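Sugar ABC transporter, sugar-binding protein (Streptococcus pneumoniae, PDB 2I58) probably captures sugars outside the cell and hands them to an ABC importer, and here carries bound galactose, glucose and fructose units. Local coordinates at residues E9-K14 with G46-T51. Residues are numbered along the deposited sequence; the frame is centred on the assembly and turned at random.
Sequences EYFNQK and GEVLKT. With GLC (alpha-D-glucopyranose), chain C; FRU (beta-D-fructofuranose), chain B.
Between Phe11 and Gln13, which lean on helix 45-54, Asn12 OD1 is gripped from opposite faces of its amide plane. Tyr10 OH donates to Asn12 OD1 at 2.8 Å, while the backbone N of Lys14 reaches the same oxygen at 3.0 Å, well above the carbonyl plane, and closes an Asx turn. Asn12 ND2 donates to Lys14 O at 3.0 Å, the acceptor lying close to the amide plane of Asn12, and also to Asn41 OD1. Four bonds thus fix the amide's rotation and shape the bend that follows the strand.

Beyond the strand the chain offers its side chains to the bound sugar, where GLC O1 is joined to FRU C2 as in sucrose. Gln13 OE1 accepts from FRU O4 at 3.0 Å, with its NE2 bonded to the carbonyl of Asn63; Lys14 NZ donates to GLC O3 at 2.7 Å. Strand-end residues meeting sugar suit the extracellular solute-binding protein family.

Toward the helix the contact is mostly apolar. Phe11 has CG anti to its backbone N (chi1 -171°), which carries CE2 to within 3.5 Å of Leu49 CB, while CZ lies 4.4 Å from Val48 CG1; both partners meet the ring obliquely. Leu49 CD2 lies 4.1 Å from Gln13 NE2, the two side chains crossing at about a right angle.

Phe11 also packs on Val40 and Pro59. Strand 6-11 runs between the parallel strands 35-40 and 61-63 of the mixed sheet, and helix 45-54, connecting those two neighbours, rests against the strand's C-terminal end.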
ATOM      1  N   GLU A   9      12.964   4.695  20.633  1.00 71.02           N
ATOM      2  CA  GLU A   9      11.829   3.961  20.080  1.00 68.37           C
ATOM      3  C   GLU A   9      11.914   4.050  18.597  1.00 62.39           C
ATOM      4  O   GLU A   9      12.217   5.111  18.072  1.00 60.41           O
ATOM      5  CB  GLU A   9      10.502   4.615  20.475  1.00 70.30           C
ATOM      6  CG  GLU A   9       9.537   3.771  21.281  1.00 74.84           C
ATOM      7  CD  GLU A   9       8.618   4.654  22.153  1.00 80.48           C
ATOM      8  OE1 GLU A   9       8.524   5.871  21.844  1.00 81.68           O
ATOM      9  OE2 GLU A   9       8.020   4.152  23.149  1.00 83.43           O
ATOM     10  N   TYR A  10      11.613   2.946  17.932  1.00 58.13           N
ATOM     11  CA  TYR A  10      11.239   2.974  16.534  1.00 53.87           C
ATOM     12  C   TYR A  10       9.751   2.557  16.455  1.00 53.27           C
ATOM     13  O   TYR A  10       9.394   1.459  16.902  1.00 53.56           O
ATOM     14  CB  TYR A  10      12.113   2.031  15.700  1.00 52.25           C
ATOM     15  CG  TYR A  10      11.420   1.619  14.409  1.00 49.11           C
ATOM     16  CD1 TYR A  10      11.122   2.571  13.428  1.00 47.68           C
ATOM     17  CD2 TYR A  10      11.012   0.309  14.190  1.00 48.37           C
ATOM     18  CE1 TYR A  10      10.474   2.237  12.242  1.00 45.24           C
ATOM     19  CE2 TYR A  10      10.339  -0.038  13.016  1.00 47.81           C
ATOM     20  CZ  TYR A  10      10.081   0.937  12.042  1.00 45.97           C
ATOM     21  OH  TYR A  10       9.411   0.602  10.889  1.00 44.56           O
ATOM     22  N   PHE A  11       8.903   3.428  15.884  1.00 51.61           N
ATOM     23  CA  PHE A  11       7.444   3.210  15.850  1.00 51.67           C
ATOM     24  C   PHE A  11       6.977   2.580  14.544  1.00 50.54           C
ATOM     25  O   PHE A  11       6.641   3.285  13.553  1.00 49.36           O
ATOM     26  CB  PHE A  11       6.698   4.507  16.040  1.00 52.17           C
ATOM     27  CG  PHE A  11       5.195   4.345  16.234  1.00 52.59           C
ATOM     28  CD1 PHE A  11       4.674   4.003  17.479  1.00 54.58           C
ATOM     29  CD2 PHE A  11       4.309   4.622  15.191  1.00 50.05           C
ATOM     30  CE1 PHE A  11       3.317   3.907  17.663  1.00 55.59           C
ATOM     31  CE2 PHE A  11       2.940   4.534  15.371  1.00 50.11           C
ATOM     32  CZ  PHE A  11       2.446   4.175  16.593  1.00 54.15           C
ATOM     33  N   ASN A  12       6.944   1.247  14.574  1.00 50.40           N
ATOM     34  CA  ASN A  12       6.716   0.458  13.419  1.00 48.71           C
ATOM     35  C   ASN A  12       5.225   0.470  13.142  1.00 49.41           C
ATOM     36  O   ASN A  12       4.421   0.419  14.085  1.00 51.16           O
ATOM     37  CB  ASN A  12       7.193  -0.973  13.654  1.00 49.56           C
ATOM     38  CG  ASN A  12       7.126  -1.816  12.396  1.00 48.31           C
ATOM     39  OD1 ASN A  12       7.469  -1.344  11.320  1.00 45.04           O
ATOM     40  ND2 ASN A  12       6.642  -3.036  12.519  1.00 49.08           N
ATOM     41  N   GLN A  13       4.878   0.601  11.848  1.00 47.66           N
ATOM     42  CA  GLN A  13       3.535   0.308  11.348  1.00 48.15           C
ATOM     43  C   GLN A  13       3.587  -0.835  10.322  1.00 48.32           C
ATOM     44  O   GLN A  13       2.602  -1.114   9.664  1.00 49.03           O
ATOM     45  CB  GLN A  13       2.915   1.513  10.647  1.00 47.39           C
ATOM     46  CG  GLN A  13       2.600   2.745  11.493  1.00 46.47           C
ATOM     47  CD  GLN A  13       1.793   3.791  10.698  1.00 45.64           C
ATOM     48  OE1 GLN A  13       0.662   3.535  10.239  1.00 49.30           O
ATOM     49  NE2 GLN A  13       2.355   4.976  10.564  1.00 42.86           N
ATOM     50  N   LYS A  14       4.710  -1.504  10.153  1.00 47.76           N
ATOM     51  CA  LYS A  14       4.745  -2.535   9.131  1.00 48.51           C
ATOM     52  C   LYS A  14       4.824  -3.972   9.742  1.00 51.91           C
ATOM     53  O   LYS A  14       5.905  -4.500  10.024  1.00 51.66           O
ATOM     54  CB  LYS A  14       5.863  -2.203   8.156  1.00 46.28           C
ATOM     55  CG  LYS A  14       5.935  -3.156   7.023  1.00 47.10           C
ATOM     56  CD  LYS A  14       6.237  -2.459   5.703  1.00 44.84           C
ATOM     57  CE  LYS A  14       6.162  -3.456   4.584  1.00 43.21           C
ATOM     58  NZ  LYS A  14       4.761  -3.826   4.332  1.00 45.83           N
ATOM     59  N   GLY A  46      -2.179   4.039  13.300  1.00 68.47           N
ATOM     60  CA  GLY A  46      -2.384   5.300  12.574  1.00 67.44           C
ATOM     61  C   GLY A  46      -2.775   6.397  13.542  1.00 69.58           C
ATOM     62  O   GLY A  46      -2.298   7.534  13.437  1.00 68.04           O
ATOM     63  N   GLU A  47      -3.623   5.995  14.501  1.00 72.94           N
ATOM     64  CA  GLU A  47      -4.269   6.845  15.506  1.00 75.94           C
ATOM     65  C   GLU A  47      -3.479   6.990  16.770  1.00 75.91           C
ATOM     66  O   GLU A  47      -3.430   8.068  17.350  1.00 76.85           O
ATOM     67  CB  GLU A  47      -5.592   6.220  15.929  1.00 79.55           C
ATOM     68  CG  GLU A  47      -6.587   6.059  14.808  1.00 82.79           C
ATOM     69  CD  GLU A  47      -7.003   7.401  14.216  1.00 85.85           C
ATOM     70  OE1 GLU A  47      -7.658   8.195  14.950  1.00 88.34           O
ATOM     71  OE2 GLU A  47      -6.654   7.653  13.024  1.00 85.45           O
ATOM     72  N   VAL A  48      -2.918   5.887  17.249  1.00 75.29           N
ATOM     73  CA  VAL A  48      -2.047   5.954  18.421  1.00 75.08           C
ATOM     74  C   VAL A  48      -0.912   6.953  18.118  1.00 71.97           C
ATOM     75  O   VAL A  48      -0.542   7.744  18.958  1.00 73.82           O
ATOM     76  CB  VAL A  48      -1.545   4.568  18.880  1.00 74.82           C
ATOM     77  CG1 VAL A  48      -0.469   4.697  19.891  1.00 74.46           C
ATOM     78  CG2 VAL A  48      -2.657   3.806  19.470  1.00 76.96           C
ATOM     79  N   LEU A  49      -0.419   6.981  16.904  1.00 67.73           N
ATOM     80  CA  LEU A  49       0.617   7.961  16.552  1.00 65.43           C
ATOM     81  C   LEU A  49       0.072   9.392  16.502  1.00 66.57           C
ATOM     82  O   LEU A  49       0.767  10.317  16.873  1.00 66.55           O
ATOM     83  CB  LEU A  49       1.275   7.579  15.209  1.00 61.88           C
ATOM     84  CG  LEU A  49       2.139   8.619  14.533  1.00 59.05           C
ATOM     85  CD1 LEU A  49       3.297   8.914  15.411  1.00 59.49           C
ATOM     86  CD2 LEU A  49       2.585   8.121  13.165  1.00 57.23           C
ATOM     87  N   LYS A  50      -1.153   9.563  16.020  1.00 68.01           N
ATOM     88  CA  LYS A  50      -1.744  10.874  15.896  1.00 69.93           C
ATOM     89  C   LYS A  50      -1.917  11.484  17.276  1.00 73.80           C
ATOM     90  O   LYS A  50      -1.804  12.712  17.408  1.00 75.22           O
ATOM     91  CB  LYS A  50      -3.092  10.830  15.159  1.00 70.77           C
ATOM     92  CG  LYS A  50      -2.961  10.872  13.627  1.00 69.74           C
ATOM     93  CD  LYS A  50      -4.248  10.536  12.793  1.00 73.40           C
ATOM     94  CE  LYS A  50      -5.143  11.784  12.503  1.00 77.84           C
ATOM     95  NZ  LYS A  50      -4.528  12.861  11.613  1.00 76.38           N
ATOM     96  N   THR A  51      -2.198  10.646  18.291  1.00 75.88           N
ATOM     97  CA  THR A  51      -2.369  11.118  19.684  1.00 79.10           C
ATOM     98  C   THR A  51      -1.045  11.601  20.273  1.00 78.49           C
ATOM     99  O   THR A  51      -0.942  12.676  20.872  1.00 79.64           O
ATOM    100  CB  THR A  51      -2.875  10.012  20.649  1.00 81.24           C
ATOM    101  OG1 THR A  51      -3.993   9.309  20.095  1.00 80.33           O
ATOM    102  CG2 THR A  51      -3.269  10.637  21.987  1.00 83.68           C
TER
HETATM  103  C1  GLC C   2      -0.802  -1.638   5.386  1.00 44.49           C
HETATM  104  C2  GLC C   2       0.168  -2.793   5.408  1.00 42.73           C
HETATM  105  C3  GLC C   2       1.549  -2.282   5.592  1.00 41.86           C
HETATM  106  C4  GLC C   2       1.855  -1.206   4.557  1.00 43.74           C
HETATM  107  C5  GLC C   2       0.766  -0.128   4.530  1.00 46.56           C
HETATM  108  C6  GLC C   2       0.961   0.952   3.433  1.00 50.05           C
HETATM  109  O1  GLC C   2      -0.888  -1.147   6.742  1.00 45.16           O
HETATM  110  O2  GLC C   2      -0.122  -3.543   6.543  1.00 43.05           O
HETATM  111  O3  GLC C   2       2.341  -3.428   5.480  1.00 40.33           O
HETATM  112  O4  GLC C   2       3.064  -0.579   4.951  1.00 44.91           O
HETATM  113  O5  GLC C   2      -0.498  -0.695   4.353  1.00 43.91           O
HETATM  114  O6  GLC C   2      -0.095   1.798   3.557  1.00 50.80           O
HETATM  115  C1  FRU B   3      -2.471  -2.176   7.978  1.00 50.65           C
HETATM  116  C2  FRU B   3      -1.833  -0.840   7.676  1.00 48.99           C
HETATM  117  C3  FRU B   3      -1.516  -0.272   9.049  1.00 48.10           C
HETATM  118  C4  FRU B   3      -1.621   1.224   8.842  1.00 47.35           C
HETATM  119  C5  FRU B   3      -2.763   1.363   7.868  1.00 48.36           C
HETATM  120  C6  FRU B   3      -2.461   2.555   6.974  1.00 50.58           C
HETATM  121  O1  FRU B   3      -3.833  -1.790   8.241  1.00 56.39           O
HETATM  122  O3  FRU B   3      -0.198  -0.631   9.441  1.00 50.75           O
HETATM  123  O4  FRU B   3      -1.904   1.926  10.055  1.00 47.44           O
HETATM  124  O5  FRU B   3      -2.825   0.126   7.152  1.00 48.87           O
HETATM  125  O6  FRU B   3      -3.655   3.130   6.351  1.00 57.31           O